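Local coordinates for protein beta-galactosidase (PDB 3TTY) that hydrolyses terminal non-reducing beta-D-galactose residues from beta-galactosides, as a trimeric, zinc-containing glycoside hydrolase built around a TIM barrel, at residues 113-118 against 153-158; 161-166 against 222-227; 198-201 against 205-208. All blocks are in the same frame, centred on the assembly; numbering follows the deposited sequence.

Contact 1. Residues 113-118 against 153-158; sequences NSCPNS and GYCYCD. With ZN (zinc ion), chain G.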
ATOM      1  N   ASN A 113      19.538 -12.398   9.787  1.00 16.01           N
ATOM      2  CA  ASN A 113      18.272 -12.493  10.490  1.00 15.53           C
ATOM      3  C   ASN A 113      18.274 -13.558  11.604  1.00 16.82           C
ATOM      4  O   ASN A 113      17.242 -14.167  11.883  1.00 17.62           O
ATOM      5  CB  ASN A 113      17.135 -12.744   9.477  1.00 15.63           C
ATOM      6  CG  ASN A 113      17.397 -13.973   8.598  1.00 20.79           C
ATOM      7  OD1 ASN A 113      18.318 -14.756   8.873  1.00 15.01           O
ATOM      8  ND2 ASN A 113      16.584 -14.153   7.548  1.00 14.65           N
ATOM      9  N   SER A 114      19.424 -13.790  12.237  1.00 16.90           N
ATOM     10  CA  SER A 114      19.458 -14.676  13.400  1.00 15.93           C
ATOM     11  C   SER A 114      18.958 -13.938  14.645  1.00 17.38           C
ATOM     12  O   SER A 114      19.257 -12.766  14.839  1.00 17.17           O
ATOM     13  CB  SER A 114      20.867 -15.224  13.646  1.00 18.80           C
ATOM     14  OG  SER A 114      21.291 -16.067  12.580  1.00 19.68           O
ATOM     15  N   CYS A 115      18.176 -14.602  15.488  1.00 18.92           N
ATOM     16  CA  CYS A 115      17.722 -13.928  16.698  1.00 15.85           C
ATOM     17  C   CYS A 115      18.942 -13.615  17.558  1.00 17.13           C
ATOM     18  O   CYS A 115      19.702 -14.516  17.907  1.00 15.57           O
ATOM     19  CB  CYS A 115      16.713 -14.777  17.475  1.00 18.14           C
ATOM     20  SG  CYS A 115      16.539 -14.247  19.195  1.00 16.05           S
ATOM     21  N   PRO A 116      19.137 -12.332  17.894  1.00 17.71           N
ATOM     22  CA  PRO A 116      20.335 -11.912  18.628  1.00 17.43           C
ATOM     23  C   PRO A 116      20.283 -12.376  20.082  1.00 16.54           C
ATOM     24  O   PRO A 116      21.277 -12.301  20.788  1.00 20.89           O
ATOM     25  CB  PRO A 116      20.271 -10.387  18.552  1.00 15.19           C
ATOM     26  CG  PRO A 116      18.820 -10.096  18.478  1.00 19.57           C
ATOM     27  CD  PRO A 116      18.204 -11.213  17.678  1.00 16.29           C
ATOM     28  N   ASN A 117      19.131 -12.858  20.521  1.00 16.30           N
ATOM     29  CA  ASN A 117      19.010 -13.383  21.869  1.00 20.19           C
ATOM     30  C   ASN A 117      18.902 -14.897  21.880  1.00 17.86           C
ATOM     31  O   ASN A 117      18.401 -15.482  22.834  1.00 19.74           O
ATOM     32  CB  ASN A 117      17.832 -12.738  22.599  1.00 18.19           C
ATOM     33  CG  ASN A 117      18.176 -11.363  23.121  1.00 20.72           C
ATOM     34  OD1 ASN A 117      19.137 -11.206  23.877  1.00 21.36           O
ATOM     35  ND2 ASN A 117      17.428 -10.351  22.686  1.00 15.38           N
ATOM     36  N   SER A 118      19.396 -15.522  20.815  1.00 19.80           N
ATOM     37  CA  SER A 118      19.294 -16.968  20.638  1.00 14.41           C
ATOM     38  C   SER A 118      20.460 -17.732  21.267  1.00 17.15           C
ATOM     39  O   SER A 118      21.620 -17.475  20.964  1.00 17.50           O
ATOM     40  CB  SER A 118      19.185 -17.300  19.151  1.00 14.72           C
ATOM     41  OG  SER A 118      19.525 -18.650  18.896  1.00 14.08           O
ATOM     42  N   GLY A 153      17.877  -5.337  11.572  1.00 17.49           N
ATOM     43  CA  GLY A 153      16.548  -5.901  11.716  1.00 14.75           C
ATOM     44  C   GLY A 153      16.201  -6.179  13.172  1.00 18.77           C
ATOM     45  O   GLY A 153      17.077  -6.432  13.995  1.00 17.66           O
ATOM     46  N   TYR A 154      14.912  -6.143  13.494  1.00 21.72           N
ATOM     47  CA  TYR A 154      14.466  -6.412  14.852  1.00 16.38           C
ATOM     48  C   TYR A 154      13.816  -7.776  14.938  1.00 20.35           C
ATOM     49  O   TYR A 154      13.329  -8.300  13.937  1.00 20.82           O
ATOM     50  CB  TYR A 154      13.468  -5.360  15.314  1.00 15.37           C
ATOM     51  CG  TYR A 154      14.056  -3.998  15.449  1.00 16.38           C
ATOM     52  CD1 TYR A 154      15.384  -3.828  15.801  1.00 15.35           C
ATOM     53  CD2 TYR A 154      13.289  -2.867  15.215  1.00 20.32           C
ATOM     54  CE1 TYR A 154      15.928  -2.571  15.924  1.00 14.90           C
ATOM     55  CE2 TYR A 154      13.828  -1.606  15.331  1.00 18.38           C
ATOM     56  CZ  TYR A 154      15.152  -1.465  15.684  1.00 18.39           C
ATOM     57  OH  TYR A 154      15.697  -0.201  15.805  1.00 18.43           O
ATOM     58  N   CYS A 155      13.830  -8.349  16.141  1.00 16.74           N
ATOM     59  CA  CYS A 155      13.178  -9.613  16.415  1.00 13.20           C
ATOM     60  C   CYS A 155      12.178  -9.405  17.553  1.00 15.99           C
ATOM     61  O   CYS A 155      12.407  -8.587  18.446  1.00 14.75           O
ATOM     62  CB  CYS A 155      14.203 -10.665  16.811  1.00 15.08           C
ATOM     63  SG  CYS A 155      13.479 -12.293  17.172  1.00 16.66           S
ATOM     64  N   TYR A 156      11.075 -10.152  17.510  1.00 17.27           N
ATOM     65  CA  TYR A 156      10.002 -10.027  18.487  1.00 13.21           C
ATOM     66  C   TYR A 156       9.625 -11.379  19.058  1.00 14.46           C
ATOM     67  O   TYR A 156       8.496 -11.562  19.501  1.00 15.59           O
ATOM     68  CB  TYR A 156       8.782  -9.369  17.841  1.00 13.58           C
ATOM     69  CG  TYR A 156       9.095  -8.014  17.234  1.00 14.98           C
ATOM     70  CD1 TYR A 156       9.006  -6.850  17.999  1.00 12.02           C
ATOM     71  CD2 TYR A 156       9.496  -7.898  15.900  1.00 14.22           C
ATOM     72  CE1 TYR A 156       9.285  -5.614  17.456  1.00 11.42           C
ATOM     73  CE2 TYR A 156       9.780  -6.660  15.342  1.00 13.25           C
ATOM     74  CZ  TYR A 156       9.674  -5.525  16.127  1.00 12.09           C
ATOM     75  OH  TYR A 156       9.961  -4.304  15.595  1.00 15.13           O
ATOM     76  N   CYS A 157      10.570 -12.322  19.058  1.00 12.40           N
ATOM     77  CA  CYS A 157      10.291 -13.682  19.537  1.00 15.30           C
ATOM     78  C   CYS A 157      10.182 -13.745  21.072  1.00 18.12           C
ATOM     79  O   CYS A 157      10.415 -12.764  21.776  1.00 16.45           O
ATOM     80  CB  CYS A 157      11.357 -14.680  19.039  1.00 17.68           C
ATOM     81  SG  CYS A 157      12.933 -14.670  19.990  1.00 17.16           S
ATOM     82  N   ASP A 158       9.829 -14.909  21.586  1.00 16.01           N
ATOM     83  CA  ASP A 158       9.757 -15.112  23.028  1.00 20.26           C
ATOM     84  C   ASP A 158      11.036 -14.809  23.809  1.00 19.82           C
ATOM     85  O   ASP A 158      10.987 -14.240  24.900  1.00 18.83           O
ATOM     86  CB  ASP A 158       9.333 -16.536  23.321  1.00 18.76           C
ATOM     87  CG  ASP A 158       8.026 -16.585  24.020  1.00 39.48           C
ATOM     88  OD1 ASP A 158       6.991 -16.490  23.315  1.00 40.66           O
ATOM     89  OD2 ASP A 158       8.043 -16.671  25.273  1.00 44.04           O
TER
HETATM   90 ZN    ZN G 676      14.518 -12.868  19.232  1.00 17.89          ZN
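Cys115, Cys155 and Cys157 converge on one zinc ion. Metal bonds carry most of the contact: zinc lies 2.4 Å from Cys115 SG, 2.4 Å from Cys155 SG and 2.5 Å from Cys157 SG, while Cys160 supplies the fourth sulfur. The S-Zn-S angles among the first three run from about 97° (Cys115, Cys157) to 119° (Cys115, Cys155), a distorted tetrahedron. Sharing the ion brings Cys115 SG to 3.7 Å from Cys157 SG. Cys155 CB faces the other segment, and with SG anti to the backbone N (chi1 -180°) the sulfur reaches the zinc.

Hydrogen bonds to sulfur form a second layer within each segment. Cys157 N donates to Cys155 SG at 3.5 Å, and Asn117 N makes a weak bond to Cys115 SG, on a type I turn closed by Ser118 N and Cys115 O. Such donors would be expected to offset some thiolate charge. Cys157 also N-caps helix 158-172 through its side chain.

Apolar contact is slight: Pro116 CD rests 4.1 Å from Cys155 CB. Outside the pair, Gln225 of helix 215-243 takes a hydrogen bond from Cys155 N, which ties the loop carrying Cys155 to that helix.

Three cysteines from two loops and a fourth, Cys160, from the first turn of helix 158-172, the last two spaced as CxxC, form a Cys4 zinc site within the TIM-barrel domain.

Contact 2. Residues 161-166 against 222-227; sequences EKQFRV and RRFQSD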
ATOM      1  N   GLU A 161      11.555 -11.192  23.970  1.00 14.79           N
ATOM      2  CA  GLU A 161      10.549 -10.614  24.849  1.00 16.91           C
ATOM      3  C   GLU A 161      10.969 -10.786  26.309  1.00 17.76           C
ATOM      4  O   GLU A 161      10.973  -9.820  27.080  1.00 15.89           O
ATOM      5  CB  GLU A 161       9.175 -11.239  24.593  1.00 16.40           C
ATOM      6  CG  GLU A 161       8.022 -10.446  25.150  1.00 19.13           C
ATOM      7  CD  GLU A 161       6.707 -10.800  24.481  1.00 21.27           C
ATOM      8  OE1 GLU A 161       6.128  -9.907  23.818  1.00 17.30           O
ATOM      9  OE2 GLU A 161       6.263 -11.965  24.619  1.00 24.83           O
ATOM     10  N   LYS A 162      11.352 -12.009  26.680  1.00 14.63           N
ATOM     11  CA  LYS A 162      11.834 -12.262  28.036  1.00 17.25           C
ATOM     12  C   LYS A 162      13.080 -11.447  28.358  1.00 17.33           C
ATOM     13  O   LYS A 162      13.241 -10.933  29.465  1.00 17.13           O
ATOM     14  CB  LYS A 162      12.157 -13.734  28.238  1.00 15.91           C
ATOM     15  CG  LYS A 162      10.980 -14.680  28.119  1.00 16.81           C
ATOM     16  CD  LYS A 162      11.506 -16.079  28.308  1.00 20.47           C
ATOM     17  CE  LYS A 162      10.510 -17.149  27.932  1.00 28.37           C
ATOM     18  NZ  LYS A 162      11.251 -18.450  27.880  1.00 27.73           N
ATOM     19  N   GLN A 163      13.973 -11.340  27.391  1.00 17.48           N
ATOM     20  CA  GLN A 163      15.220 -10.639  27.643  1.00 18.23           C
ATOM     21  C   GLN A 163      14.961  -9.129  27.692  1.00 16.40           C
ATOM     22  O   GLN A 163      15.615  -8.409  28.439  1.00 19.36           O
ATOM     23  CB  GLN A 163      16.282 -11.043  26.617  1.00 14.76           C
ATOM     24  CG  GLN A 163      17.667 -10.502  26.899  1.00 21.10           C
ATOM     25  CD  GLN A 163      18.195 -10.851  28.298  1.00 27.69           C
ATOM     26  OE1 GLN A 163      17.880 -11.909  28.874  1.00 20.61           O
ATOM     27  NE2 GLN A 163      19.017  -9.957  28.840  1.00 17.45           N
ATOM     28  N   PHE A 164      13.980  -8.657  26.928  1.00 13.68           N
ATOM     29  CA  PHE A 164      13.509  -7.278  27.050  1.00 15.99           C
ATOM     30  C   PHE A 164      13.190  -6.919  28.514  1.00 16.78           C
ATOM     31  O   PHE A 164      13.533  -5.836  28.997  1.00 14.26           O
ATOM     32  CB  PHE A 164      12.260  -7.063  26.187  1.00 14.50           C
ATOM     33  CG  PHE A 164      11.796  -5.624  26.113  1.00 14.43           C
ATOM     34  CD1 PHE A 164      12.714  -4.579  26.007  1.00 15.16           C
ATOM     35  CD2 PHE A 164      10.441  -5.319  26.106  1.00 13.96           C
ATOM     36  CE1 PHE A 164      12.282  -3.250  25.917  1.00 14.32           C
ATOM     37  CE2 PHE A 164      10.005  -4.004  26.009  1.00 13.16           C
ATOM     38  CZ  PHE A 164      10.920  -2.966  25.916  1.00 11.45           C
ATOM     39  N   ARG A 165      12.538  -7.841  29.212  1.00 16.45           N
ATOM     40  CA  ARG A 165      12.135  -7.598  30.592  1.00 17.58           C
ATOM     41  C   ARG A 165      13.349  -7.493  31.499  1.00 18.65           C
ATOM     42  O   ARG A 165      13.367  -6.663  32.407  1.00 16.02           O
ATOM     43  CB  ARG A 165      11.167  -8.683  31.088  1.00 13.64           C
ATOM     44  CG  ARG A 165       9.917  -8.757  30.240  1.00 14.08           C
ATOM     45  CD  ARG A 165       9.002  -9.899  30.639  1.00 18.42           C
ATOM     46  NE  ARG A 165       7.816  -9.944  29.792  1.00 12.06           N
ATOM     47  CZ  ARG A 165       7.427 -11.014  29.108  1.00 18.78           C
ATOM     48  NH1 ARG A 165       8.131 -12.130  29.182  1.00 17.79           N
ATOM     49  NH2 ARG A 165       6.328 -10.970  28.356  1.00 17.87           N
ATOM     50  N   VAL A 166      14.352  -8.334  31.249  1.00 17.91           N
ATOM     51  CA  VAL A 166      15.581  -8.315  32.038  1.00 16.04           C
ATOM     52  C   VAL A 166      16.264  -6.978  31.810  1.00 17.82           C
ATOM     53  O   VAL A 166      16.736  -6.335  32.741  1.00 17.90           O
ATOM     54  CB  VAL A 166      16.528  -9.477  31.630  1.00 20.93           C
ATOM     55  CG1 VAL A 166      17.877  -9.368  32.344  1.00 16.00           C
ATOM     56  CG2 VAL A 166      15.865 -10.848  31.911  1.00 16.39           C
ATOM     57  N   ARG A 222      13.741  -0.537  20.781  1.00 14.76           N
ATOM     58  CA  ARG A 222      14.759  -0.264  19.781  1.00 17.20           C
ATOM     59  C   ARG A 222      16.147  -0.152  20.425  1.00 20.27           C
ATOM     60  O   ARG A 222      17.123  -0.686  19.891  1.00 17.28           O
ATOM     61  CB  ARG A 222      14.386   0.972  18.949  1.00 18.19           C
ATOM     62  CG  ARG A 222      13.273   0.692  17.944  1.00 16.70           C
ATOM     63  CD  ARG A 222      12.437   1.920  17.597  1.00 21.27           C
ATOM     64  NE  ARG A 222      11.426   1.612  16.579  1.00 25.86           N
ATOM     65  CZ  ARG A 222      10.277   0.977  16.824  1.00 26.04           C
ATOM     66  NH1 ARG A 222       9.981   0.585  18.060  1.00 19.36           N
ATOM     67  NH2 ARG A 222       9.424   0.728  15.837  1.00 23.74           N
ATOM     68  N   ARG A 223      16.245   0.498  21.587  1.00 16.31           N
ATOM     69  CA  ARG A 223      17.519   0.495  22.309  1.00 17.48           C
ATOM     70  C   ARG A 223      17.953  -0.948  22.571  1.00 17.21           C
ATOM     71  O   ARG A 223      19.097  -1.321  22.336  1.00 16.80           O
ATOM     72  CB  ARG A 223      17.418   1.242  23.639  1.00 17.06           C
ATOM     73  CG  ARG A 223      17.060   2.696  23.533  1.00 18.31           C
ATOM     74  CD  ARG A 223      16.874   3.332  24.908  1.00 15.75           C
ATOM     75  NE  ARG A 223      17.083   4.780  24.853  1.00 16.65           N
ATOM     76  CZ  ARG A 223      16.276   5.694  25.379  1.00 19.91           C
ATOM     77  NH1 ARG A 223      15.174   5.328  26.028  1.00 16.10           N
ATOM     78  NH2 ARG A 223      16.573   6.988  25.251  1.00 15.02           N
ATOM     79  N   PHE A 224      17.010  -1.748  23.057  1.00 16.63           N
ATOM     80  CA  PHE A 224      17.254  -3.122  23.475  1.00 14.70           C
ATOM     81  C   PHE A 224      17.722  -4.008  22.321  1.00 15.39           C
ATOM     82  O   PHE A 224      18.726  -4.728  22.425  1.00 15.17           O
ATOM     83  CB  PHE A 224      15.969  -3.673  24.118  1.00 15.46           C
ATOM     84  CG  PHE A 224      15.937  -5.166  24.244  1.00 12.84           C
ATOM     85  CD1 PHE A 224      16.850  -5.829  25.050  1.00 15.20           C
ATOM     86  CD2 PHE A 224      14.986  -5.904  23.570  1.00 12.98           C
ATOM     87  CE1 PHE A 224      16.827  -7.215  25.164  1.00 13.85           C
ATOM     88  CE2 PHE A 224      14.955  -7.286  23.671  1.00 13.15           C
ATOM     89  CZ  PHE A 224      15.878  -7.945  24.472  1.00 14.37           C
ATOM     90  N   GLN A 225      16.983  -3.962  21.216  1.00 17.12           N
ATOM     91  CA  GLN A 225      17.350  -4.700  20.007  1.00 13.44           C
ATOM     92  C   GLN A 225      18.744  -4.303  19.518  1.00 14.42           C
ATOM     93  O   GLN A 225      19.571  -5.150  19.197  1.00 14.35           O
ATOM     94  CB  GLN A 225      16.302  -4.471  18.916  1.00 15.70           C
ATOM     95  CG  GLN A 225      15.019  -5.286  19.131  1.00 12.69           C
ATOM     96  CD  GLN A 225      15.279  -6.772  19.039  1.00 14.61           C
ATOM     97  OE1 GLN A 225      15.579  -7.291  17.965  1.00 17.50           O
ATOM     98  NE2 GLN A 225      15.185  -7.466  20.167  1.00 13.64           N
ATOM     99  N   SER A 226      19.003  -3.003  19.484  1.00 16.43           N
ATOM    100  CA  SER A 226      20.310  -2.512  19.115  1.00 13.06           C
ATOM    101  C   SER A 226      21.366  -3.062  20.089  1.00 18.56           C
ATOM    102  O   SER A 226      22.357  -3.637  19.649  1.00 19.83           O
ATOM    103  CB  SER A 226      20.305  -0.991  19.062  1.00 13.89           C
ATOM    104  OG  SER A 226      21.549  -0.495  18.609  1.00 16.93           O
ATOM    105  N   ASP A 227      21.136  -2.927  21.400  1.00 15.30           N
ATOM    106  CA  ASP A 227      22.056  -3.479  22.397  1.00 16.84           C
ATOM    107  C   ASP A 227      22.295  -4.986  22.211  1.00 17.54           C
ATOM    108  O   ASP A 227      23.422  -5.441  22.354  1.00 19.23           O
ATOM    109  CB  ASP A 227      21.571  -3.231  23.841  1.00 16.05           C
ATOM    110  CG  ASP A 227      21.672  -1.780  24.265  1.00 25.44           C
ATOM    111  OD1 ASP A 227      22.028  -0.928  23.423  1.00 33.86           O
ATOM    112  OD2 ASP A 227      21.374  -1.479  25.448  1.00 29.36           O
TER
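Helix-helix packing within the TIM-barrel domain brings Phe164 of helix 158-172 against Phe224 of helix 215-243, both in the connection between barrel strands 142-146 and 249-253. The two CA atoms are the nearest across the segments, 6.6 Å apart, so the helices are close enough for one aromatic ring to reach the partner's backbone.

Phe224 is the wedge. Its CB points toward the other helix, and CG stands anti to the backbone N (chi1 164°), which places the ring against the backbone of helix 158-172. Phe164 CA sits over one face of that ring, 3.7 Å from its centroid and only 16° off the normal, a CH-pi contact. The rings themselves meet obliquely, with planes 39° apart and centroids separated by 5.3 Å. Phe164 CD1 comes within 3.6 Å of Phe224 CD2.

Gln163 adds the aliphatic part of its chain beside the ring: CG lies in the plane of the Phe224 ring, at its edge, 3.8 Å from CE1.

Several charged side chains of the two helices bond outside the pair. Arg222 forms a salt bridge with Glu206, Arg223 with Glu406, and Glu161 with Lys107 of the second subunit. The nearest atom of the Phe224 side chain is about 7 Å from the zinc ion, and the wedge ends at its CZ, which presses against the backbone 3.2 Å from Phe164 N.

Contact 3. Residues 198-201 against 205-208; sequences VAPN and EEWS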
ATOM      1  N   VAL A 198       4.956  -6.552  27.116  1.00 16.98           N
ATOM      2  CA  VAL A 198       5.208  -7.311  25.896  1.00 13.34           C
ATOM      3  C   VAL A 198       6.035  -6.495  24.900  1.00 17.47           C
ATOM      4  O   VAL A 198       6.156  -5.275  25.031  1.00 14.84           O
ATOM      5  CB  VAL A 198       3.916  -7.800  25.242  1.00 16.65           C
ATOM      6  CG1 VAL A 198       3.199  -8.816  26.156  1.00 14.29           C
ATOM      7  CG2 VAL A 198       3.016  -6.628  24.894  1.00 16.22           C
ATOM      8  N   ALA A 199       6.637  -7.170  23.925  1.00 15.11           N
ATOM      9  CA  ALA A 199       7.369  -6.457  22.883  1.00 12.85           C
ATOM     10  C   ALA A 199       6.368  -5.677  22.051  1.00 13.39           C
ATOM     11  O   ALA A 199       5.270  -6.156  21.805  1.00 13.07           O
ATOM     12  CB  ALA A 199       8.130  -7.436  22.010  1.00 14.02           C
ATOM     13  N   PRO A 200       6.743  -4.465  21.621  1.00 14.87           N
ATOM     14  CA  PRO A 200       5.849  -3.648  20.809  1.00 13.50           C
ATOM     15  C   PRO A 200       5.975  -3.964  19.322  1.00 13.44           C
ATOM     16  O   PRO A 200       6.981  -3.653  18.709  1.00 15.67           O
ATOM     17  CB  PRO A 200       6.343  -2.219  21.087  1.00 15.63           C
ATOM     18  CG  PRO A 200       7.823  -2.379  21.373  1.00 14.54           C
ATOM     19  CD  PRO A 200       8.017  -3.778  21.921  1.00 16.50           C
ATOM     20  N   ASN A 201       4.956  -4.594  18.756  1.00 16.79           N
ATOM     21  CA  ASN A 201       4.875  -4.783  17.310  1.00 17.58           C
ATOM     22  C   ASN A 201       3.408  -4.760  16.904  1.00 14.52           C
ATOM     23  O   ASN A 201       2.585  -4.219  17.629  1.00 13.86           O
ATOM     24  CB  ASN A 201       5.600  -6.063  16.857  1.00 15.28           C
ATOM     25  CG  ASN A 201       4.987  -7.323  17.434  1.00 15.42           C
ATOM     26  OD1 ASN A 201       3.930  -7.284  18.053  1.00 16.34           O
ATOM     27  ND2 ASN A 201       5.643  -8.458  17.209  1.00 16.08           N
ATOM     28  N   GLU A 205       1.446  -2.636  20.640  1.00 15.97           N
ATOM     29  CA  GLU A 205       1.344  -1.175  20.650  1.00 18.47           C
ATOM     30  C   GLU A 205       1.572  -0.494  19.300  1.00 21.26           C
ATOM     31  O   GLU A 205       1.344   0.705  19.166  1.00 22.02           O
ATOM     32  CB  GLU A 205       2.345  -0.573  21.640  1.00 19.00           C
ATOM     33  CG  GLU A 205       2.188  -1.015  23.076  1.00 20.40           C
ATOM     34  CD  GLU A 205       0.902  -0.512  23.734  1.00 21.73           C
ATOM     35  OE1 GLU A 205       0.745  -0.748  24.946  1.00 17.95           O
ATOM     36  OE2 GLU A 205       0.055   0.105  23.048  1.00 21.67           O
ATOM     37  N   GLU A 206       2.050  -1.234  18.310  1.00 17.48           N
ATOM     38  CA  GLU A 206       2.538  -0.591  17.089  1.00 23.32           C
ATOM     39  C   GLU A 206       1.738  -0.977  15.867  1.00 22.33           C
ATOM     40  O   GLU A 206       1.058  -2.001  15.858  1.00 22.64           O
ATOM     41  CB  GLU A 206       4.026  -0.888  16.859  1.00 16.81           C
ATOM     42  CG  GLU A 206       4.917  -0.208  17.898  1.00 18.21           C
ATOM     43  CD  GLU A 206       6.410  -0.317  17.606  1.00 22.31           C
ATOM     44  OE1 GLU A 206       7.204  -0.001  18.517  1.00 19.02           O
ATOM     45  OE2 GLU A 206       6.793  -0.708  16.478  1.00 23.25           O
ATOM     46  N   TRP A 207       1.802  -0.135  14.847  1.00 20.07           N
ATOM     47  CA  TRP A 207       1.205  -0.477  13.570  1.00 22.72           C
ATOM     48  C   TRP A 207       1.859   0.322  12.463  1.00 26.76           C
ATOM     49  O   TRP A 207       2.510   1.339  12.714  1.00 23.78           O
ATOM     50  CB  TRP A 207      -0.308  -0.251  13.580  1.00 16.89           C
ATOM     51  CG  TRP A 207      -0.741   1.210  13.694  1.00 30.96           C
ATOM     52  CD1 TRP A 207      -1.164   2.025  12.675  1.00 25.83           C
ATOM     53  CD2 TRP A 207      -0.822   2.003  14.897  1.00 26.29           C
ATOM     54  NE1 TRP A 207      -1.505   3.265  13.169  1.00 26.39           N
ATOM     55  CE2 TRP A 207      -1.309   3.277  14.526  1.00 24.20           C
ATOM     56  CE3 TRP A 207      -0.533   1.756  16.244  1.00 25.42           C
ATOM     57  CZ2 TRP A 207      -1.498   4.308  15.451  1.00 26.59           C
ATOM     58  CZ3 TRP A 207      -0.729   2.781  17.169  1.00 26.72           C
ATOM     59  CH2 TRP A 207      -1.211   4.041  16.764  1.00 26.88           C
ATOM     60  N   SER A 208       1.693  -0.165  11.239  1.00 29.78           N
ATOM     61  CA  SER A 208       2.162   0.538  10.046  1.00 33.16           C
ATOM     62  C   SER A 208       3.642   0.838  10.092  1.00 30.71           C
ATOM     63  O   SER A 208       4.097   1.806   9.485  1.00 36.74           O
ATOM     64  CB  SER A 208       1.382   1.840   9.840  1.00 30.11           C
ATOM     65  OG  SER A 208       0.018   1.561   9.555  1.00 37.46           O
TER
HETATM   66  O   HOH W   1       8.730  -2.529  16.914  1.00 19.70           O
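Asn201 and Glu206 join the two arms of a short loop by a backbone hydrogen bond, Glu206 N to Asn201 O, 3.1 Å long with an angle of 151° at the hydrogen. The donor stands 44° out of the carbonyl plane, so it does not meet a lone pair. Residues 198-201 lead into strand 206-207, which pairs antiparallel with strand 211-212 in a small two-stranded sheet of the TIM-barrel domain. The same turn has further bonds: Ser204 OG bonds both Ala199 O and Asn201 N, and Asn201 OD1 accepts from Leu203 N, as in an Asx turn.

Side-chain packing pairs Pro200 with Glu206. They lie alongside each other and point the same way, Pro200 CB being 3.5 Å from Glu206 OE1. Glu206 places CG beside its backbone N (chi1 -69°) and then runs extended, which lays the carboxylate along the proline, where Arg222 and Ser218 of helix 215-243 meet its OE1.

A water completes the polar link, donating at 2.7 Å to Pro200 O and at 2.7 Å to Glu206 OE2.

Glu205 turns its carboxylate away from the 198-201 arm: OE1 pairs with His189 and OE2 with Gly110 N of the second subunit. Close by, Trp207 packs on Trp315 of that subunit, a residue of the galactose pocket, so strand 206-207 lies at a subunit boundary.

The chemistry implies a buried Glu206 carboxylate that is probably ionised, given the salt bridge to Arg222, and that binds the loop to helix 215-243.

From the N terminus, contact 1 comes first: its zinc site closes a loop holding helix 119-135 and barrel strand 142-146, and ends where helix 158-172 begins. Contact 2 then opens on that helix and closes at helix 215-243, with contact 3 nested inside this loop; no two contacts cross. Physical bridges join all three. Besides the bonds already named from Gln225 and Arg222, Tyr156 packs on Pro200 and Asn201 between contacts 1 and 3, and Glu161 OE1 with Ala199 N ties contact 2 to contact 3. Together they unite zinc loops, two helices and an intersubunit loop on the same side of the chain's centre.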